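Local coordinates for 5-carboxymethyl-2-hydroxymuconate semialdehyde dehydrogenase (Thermus thermophilus, PDB 2D4E), which oxidises 5-carboxymethyl-2-hydroxymuconate semialdehyde to the corresponding carboxylic acid, using NAD as the electron acceptor, at the interface of chains A and B. Coordinates in Å, arbitrary orientation; residue numbers count along the deposited sequence, not the author numbering. Chains: chain A/B, 5-carboxymethyl-2-hydroxymuconate semialdehyde dehydrogenase.

The interface of chains A and B. Residues chain A 151-152, 505-506; chain B 450-451, 454-455.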
# COMPACT_ATOMS: atom_id res chain seq x y z
N ASP A 151 7.56 -15.63 -9.49
CA ASP A 151 7.73 -17.04 -9.17
C ASP A 151 9.08 -17.26 -8.49
O ASP A 151 9.43 -16.53 -7.56
CB ASP A 151 7.62 -17.86 -10.46
CG ASP A 151 6.31 -17.60 -11.20
OD1 ASP A 151 5.25 -17.60 -10.54
OD2 ASP A 151 6.33 -17.39 -12.44
N ARG A 152 9.84 -18.25 -8.94
CA ARG A 152 11.15 -18.52 -8.36
C ARG A 152 12.23 -18.20 -9.39
O ARG A 152 13.36 -18.66 -9.28
CB ARG A 152 11.26 -20.00 -7.96
CG ARG A 152 10.18 -20.48 -6.98
CD ARG A 152 10.18 -22.00 -6.93
NE ARG A 152 11.46 -22.54 -6.47
CZ ARG A 152 11.92 -23.75 -6.79
NH1 ARG A 152 11.22 -24.56 -7.57
NH2 ARG A 152 13.10 -24.15 -6.32
N LEU A 505 17.05 -15.28 -10.37
CA LEU A 505 17.43 -16.14 -9.24
C LEU A 505 18.13 -17.40 -9.74
O LEU A 505 18.66 -18.18 -8.96
CB LEU A 505 16.21 -16.53 -8.40
CG LEU A 505 15.71 -15.51 -7.38
CD1 LEU A 505 15.18 -14.28 -8.09
CD2 LEU A 505 14.63 -16.14 -6.51
N ARG A 506 18.12 -17.58 -11.06
CA ARG A 506 18.76 -18.72 -11.69
C ARG A 506 19.04 -18.33 -13.15
O ARG A 506 18.46 -17.37 -13.66
CB ARG A 506 17.84 -19.95 -11.61
CG ARG A 506 16.52 -19.82 -12.35
CD ARG A 506 15.52 -20.87 -11.88
NE ARG A 506 15.08 -20.62 -10.51
CZ ARG A 506 15.32 -21.43 -9.48
NH1 ARG A 506 16.01 -22.56 -9.66
NH2 ARG A 506 14.89 -21.10 -8.27
N HIS B 450 19.86 -15.14 -2.93
CA HIS B 450 18.45 -14.81 -3.09
C HIS B 450 17.62 -16.05 -3.31
O HIS B 450 16.46 -16.11 -2.89
CB HIS B 450 18.27 -13.83 -4.25
CG HIS B 450 18.76 -12.45 -3.95
ND1 HIS B 450 18.15 -11.63 -3.03
CD2 HIS B 450 19.85 -11.78 -4.39
CE1 HIS B 450 18.85 -10.52 -2.91
NE2 HIS B 450 19.88 -10.58 -3.72
N ARG B 451 18.21 -17.04 -3.96
CA ARG B 451 17.52 -18.29 -4.23
C ARG B 451 17.26 -18.99 -2.91
O ARG B 451 16.14 -19.45 -2.65
CB ARG B 451 18.38 -19.15 -5.15
CG ARG B 451 17.68 -20.38 -5.67
CD ARG B 451 18.45 -20.95 -6.84
NE ARG B 451 19.85 -21.20 -6.51
CZ ARG B 451 20.88 -20.75 -7.22
NH1 ARG B 451 20.67 -20.03 -8.31
NH2 ARG B 451 22.12 -21.04 -6.85
N LEU B 454 14.65 -17.24 -0.63
CA LEU B 454 13.28 -17.50 -1.04
C LEU B 454 12.77 -18.89 -0.64
O LEU B 454 11.59 -19.05 -0.33
CB LEU B 454 13.14 -17.34 -2.56
CG LEU B 454 11.74 -17.63 -3.14
CD1 LEU B 454 10.73 -16.63 -2.57
CD2 LEU B 454 11.77 -17.55 -4.66
N GLU B 455 13.66 -19.87 -0.63
CA GLU B 455 13.29 -21.25 -0.29
C GLU B 455 13.36 -21.63 1.19
O GLU B 455 12.70 -22.58 1.62
CB GLU B 455 14.15 -22.22 -1.11
CG GLU B 455 14.07 -22.03 -2.62
CD GLU B 455 12.75 -22.50 -3.21
OE1 GLU B 455 12.47 -23.71 -3.14
OE2 GLU B 455 11.99 -21.66 -3.74
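A:Leu505 and B:Leu454 meet tip to tip at the apolar centre, methyl CD2 of one lying 3.7 Å from methyl CD2 of the other, with their side chains crossing at about a right angle. B:Leu454 reaches out from helix 446-455 with CG anti to its backbone N (chi1 179°), and the same CD2 also touches the alpha carbon of the poorly ordered A:Arg152 at 3.9 Å. Beside this core, A:Leu505 CD2 packs more loosely against the backbone carbonyl of B:His450.

Further out, B:Arg451 runs past A:Leu505, its chain bending at chi3 to bring NH1 within 2.8 Å of the A:Leu505 backbone O. The hydrogen bond is bent, 137° at the hydrogen, and the oxygen is tilted from the guanidinium plane. Methylene CD of B:Arg451 lies 3.8 Å from A:Arg506 NH2, so aliphatic chain rather than charged tip meets the second arginine. The guanidinium of A:Arg506 is held within its own chain: NE and NH2 of A:Arg506 grip the A:Arg152 backbone O side-on, at 2.9 Å from NE, with the oxygen in the guanidinium plane. This pair of hydrogen bonds to one acceptor ties the two chain A segments together.

At the rim, A:Arg152 NE forms a salt bridge with B:Glu455 OE2 at 2.9 Å. NE approaches from above the carboxylate plane, and the two planes are turned 31° apart; because A:Arg152 is poorly ordered, this link, like its other contacts, is less certain than the leucine-leucine contact.

The patch belongs to a two-fold interface, where the loop residues following strand 496-504 dock on the partner's helix 446-455, and it likely supports assembly of the dehydrogenase.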